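Local coordinates for (2Z,6E)-hedycaryol synthase (Kitasatospora setae, PDB 4MC3), which catalyses the magnesium-dependent 1,11-cyclization of farnesyl diphosphate with water to (2Z,6E)-hedycaryol, releasing diphosphate, at residues 270-275 / 295-300. Residues are numbered along the deposited sequence; the frame is centred on the assembly and turned at random.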
ATOM      1  N   GLN A 270       0.486 -19.959  -2.650  1.00 29.65           N
ATOM      2  CA  GLN A 270      -0.686 -20.675  -3.171  1.00 31.66           C
ATOM      3  C   GLN A 270      -1.459 -19.856  -4.189  1.00 33.64           C
ATOM      4  O   GLN A 270      -1.825 -20.364  -5.236  1.00 36.48           O
ATOM      5  CB  GLN A 270      -1.624 -21.086  -2.030  1.00 38.52           C
ATOM      6  CG  GLN A 270      -2.729 -22.058  -2.460  1.00 54.89           C
ATOM      7  CD  GLN A 270      -3.750 -22.384  -1.361  1.00 68.42           C
ATOM      8  OE1 GLN A 270      -3.526 -22.137  -0.175  1.00 72.50           O
ATOM      9  NE2 GLN A 270      -4.886 -22.946  -1.766  1.00 81.05           N
ATOM     10  N   ALA A 271      -1.725 -18.577  -3.881  1.00 29.60           N
ATOM     11  CA  ALA A 271      -2.522 -17.744  -4.764  1.00 29.39           C
ATOM     12  C   ALA A 271      -1.861 -17.549  -6.137  1.00 25.31           C
ATOM     13  O   ALA A 271      -2.546 -17.365  -7.158  1.00 31.70           O
ATOM     14  CB  ALA A 271      -2.789 -16.386  -4.148  1.00 28.32           C
ATOM     15  N   ARG A 272      -0.531 -17.437  -6.131  1.00 27.93           N
ATOM     16  CA  ARG A 272       0.196 -17.304  -7.400  1.00 29.47           C
ATOM     17  C   ARG A 272      -0.030 -18.499  -8.307  1.00 32.40           C
ATOM     18  O   ARG A 272      -0.257 -18.340  -9.497  1.00 32.54           O
ATOM     19  CB  ARG A 272       1.683 -17.084  -7.175  1.00 33.70           C
ATOM     20  CG  ARG A 272       1.963 -15.673  -6.656  1.00 31.73           C
ATOM     21  CD  ARG A 272       3.462 -15.419  -6.543  1.00 38.56           C
ATOM     22  NE  ARG A 272       4.050 -15.201  -7.868  1.00 38.55           N
ATOM     23  CZ  ARG A 272       5.353 -15.063  -8.106  1.00 35.44           C
ATOM     24  NH1 ARG A 272       6.250 -15.146  -7.120  1.00 40.41           N
ATOM     25  NH2 ARG A 272       5.769 -14.861  -9.344  1.00 41.16           N
ATOM     26  N   GLN A 273      -0.008 -19.689  -7.717  1.00 30.82           N
ATOM     27  CA  GLN A 273      -0.270 -20.913  -8.482  1.00 32.81           C
ATOM     28  C   GLN A 273      -1.688 -20.918  -9.005  1.00 35.15           C
ATOM     29  O   GLN A 273      -1.945 -21.256 -10.169  1.00 41.54           O
ATOM     30  CB  GLN A 273       0.007 -22.145  -7.609  1.00 40.69           C
ATOM     31  CG  GLN A 273       1.497 -22.368  -7.397  1.00 52.40           C
ATOM     32  CD  GLN A 273       2.322 -22.196  -8.687  1.00 68.61           C
ATOM     33  OE1 GLN A 273       2.207 -22.999  -9.622  1.00 68.73           O
ATOM     34  NE2 GLN A 273       3.150 -21.139  -8.740  1.00 69.78           N
ATOM     35  N   GLU A 274      -2.621 -20.557  -8.132  1.00 32.41           N
ATOM     36  CA  GLU A 274      -4.027 -20.517  -8.465  1.00 33.01           C
ATOM     37  C   GLU A 274      -4.307 -19.480  -9.552  1.00 34.29           C
ATOM     38  O   GLU A 274      -5.177 -19.666 -10.409  1.00 35.26           O
ATOM     39  CB  GLU A 274      -4.857 -20.264  -7.202  1.00 38.29           C
ATOM     40  CG  GLU A 274      -4.857 -21.464  -6.247  1.00 38.45           C
ATOM     41  CD  GLU A 274      -5.469 -21.171  -4.894  1.00 44.53           C
ATOM     42  OE1 GLU A 274      -5.803 -20.002  -4.593  1.00 49.52           O
ATOM     43  OE2 GLU A 274      -5.603 -22.124  -4.105  1.00 50.32           O
ATOM     44  N   LEU A 275      -3.544 -18.391  -9.549  1.00 31.20           N
ATOM     45  CA  LEU A 275      -3.722 -17.389 -10.568  1.00 31.07           C
ATOM     46  C   LEU A 275      -3.382 -17.919 -11.957  1.00 30.53           C
ATOM     47  O   LEU A 275      -4.093 -17.664 -12.919  1.00 34.02           O
ATOM     48  CB  LEU A 275      -2.856 -16.175 -10.241  1.00 30.33           C
ATOM     49  CG  LEU A 275      -2.813 -15.054 -11.251  1.00 29.94           C
ATOM     50  CD1 LEU A 275      -4.177 -14.421 -11.529  1.00 32.58           C
ATOM     51  CD2 LEU A 275      -1.817 -13.973 -10.806  1.00 29.42           C
ATOM     52  N   TYR A 295       2.551  -8.525 -12.928  1.00 21.26           N
ATOM     53  CA  TYR A 295       1.928  -7.841 -11.780  1.00 21.63           C
ATOM     54  C   TYR A 295       2.028  -8.688 -10.523  1.00 20.38           C
ATOM     55  O   TYR A 295       2.414  -8.201  -9.471  1.00 21.60           O
ATOM     56  CB  TYR A 295       0.479  -7.566 -12.109  1.00 20.89           C
ATOM     57  CG  TYR A 295      -0.394  -6.937 -11.072  1.00 19.82           C
ATOM     58  CD1 TYR A 295      -0.543  -5.574 -11.023  1.00 20.50           C
ATOM     59  CD2 TYR A 295      -1.117  -7.690 -10.186  1.00 20.54           C
ATOM     60  CE1 TYR A 295      -1.436  -4.989 -10.139  1.00 21.16           C
ATOM     61  CE2 TYR A 295      -1.961  -7.127  -9.245  1.00 23.06           C
ATOM     62  CZ  TYR A 295      -2.109  -5.759  -9.231  1.00 20.42           C
ATOM     63  OH  TYR A 295      -3.035  -5.243  -8.360  1.00 21.17           O
ATOM     64  N   ALA A 296       1.699  -9.971 -10.606  1.00 19.65           N
ATOM     65  CA  ALA A 296       1.761 -10.852  -9.440  1.00 21.33           C
ATOM     66  C   ALA A 296       3.194 -11.087  -8.934  1.00 21.66           C
ATOM     67  O   ALA A 296       3.452 -11.154  -7.720  1.00 22.95           O
ATOM     68  CB  ALA A 296       1.129 -12.189  -9.777  1.00 24.07           C
ATOM     69  N   ALA A 297       4.164 -11.155  -9.835  1.00 22.28           N
ATOM     70  CA  ALA A 297       5.569 -11.198  -9.411  1.00 24.45           C
ATOM     71  C   ALA A 297       6.011  -9.966  -8.680  1.00 22.01           C
ATOM     72  O   ALA A 297       6.859 -10.026  -7.765  1.00 22.50           O
ATOM     73  CB  ALA A 297       6.514 -11.462 -10.602  1.00 25.47           C
ATOM     74  N   ASN A 298       5.442  -8.818  -9.044  1.00 21.15           N
ATOM     75  CA  ASN A 298       5.764  -7.571  -8.346  1.00 19.97           C
ATOM     76  C   ASN A 298       5.167  -7.552  -6.930  1.00 19.59           C
ATOM     77  O   ASN A 298       5.783  -7.058  -5.978  1.00 19.25           O
ATOM     78  CB  ASN A 298       5.247  -6.349  -9.149  1.00 20.17           C
ATOM     79  CG  ASN A 298       5.746  -5.075  -8.586  1.00 21.79           C
ATOM     80  OD1 ASN A 298       4.981  -4.279  -7.958  1.00 22.07           O
ATOM     81  ND2 ASN A 298       7.007  -4.876  -8.732  1.00 21.34           N
ATOM     82  N   VAL A 299       3.948  -8.046  -6.807  1.00 19.85           N
ATOM     83  CA  VAL A 299       3.312  -8.179  -5.497  1.00 18.90           C
ATOM     84  C   VAL A 299       4.236  -9.039  -4.613  1.00 19.27           C
ATOM     85  O   VAL A 299       4.637  -8.623  -3.507  1.00 21.03           O
ATOM     86  CB  VAL A 299       1.894  -8.767  -5.554  1.00 21.46           C
ATOM     87  CG1 VAL A 299       1.393  -9.113  -4.157  1.00 24.26           C
ATOM     88  CG2 VAL A 299       0.949  -7.851  -6.301  1.00 23.16           C
ATOM     89  N   ALA A 300       4.669 -10.190  -5.139  1.00 21.88           N
ATOM     90  CA  ALA A 300       5.588 -11.040  -4.388  1.00 22.24           C
ATOM     91  C   ALA A 300       6.940 -10.362  -4.022  1.00 23.06           C
ATOM     92  O   ALA A 300       7.385 -10.456  -2.886  1.00 23.19           O
ATOM     93  CB  ALA A 300       5.827 -12.319  -5.140  1.00 25.87           C
TER
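Arg272 reaches across to Ala296, Ala297 and Ala300 between the last two helices of the all-helical class I terpene synthase fold, 250-282 and 286-309, which form an antiparallel helical hairpin. The two segments run at 178° with their axes 11.0 Å apart, a spacing bridged by the side chains of Arg272 and Leu275, which meet alanines on the other helix. The Arg272 chain extends through chi2 and bends at chi3 (75°), which turns NE out of the line of the extended CB-CG-CD chain. Its guanidinium then lies with one face over Ala297 CA and the carbonyl of Ala296, whose O stands 4.1 Å from NE, offset toward the rim. No hydrogen bond forms there, and that O instead accepts from Ala300 N within its own helix. Arg272 NH2 packs 3.7 Å from Ala297 CB, where a methyl is small enough to admit the flat group. An alanine in place of Arg272 would probably open a gap beside Ala297 and Ala300, leaving their methyls without this partner. One turn along, buried Leu275 supplies the apolar filling and also touches Met206 of helix 204-225; its CD2 meets Ala296 CB at 3.6 Å. Obliquely to the guanidinium, Ala300 CB sits 3.5 Å from Arg272 NH1.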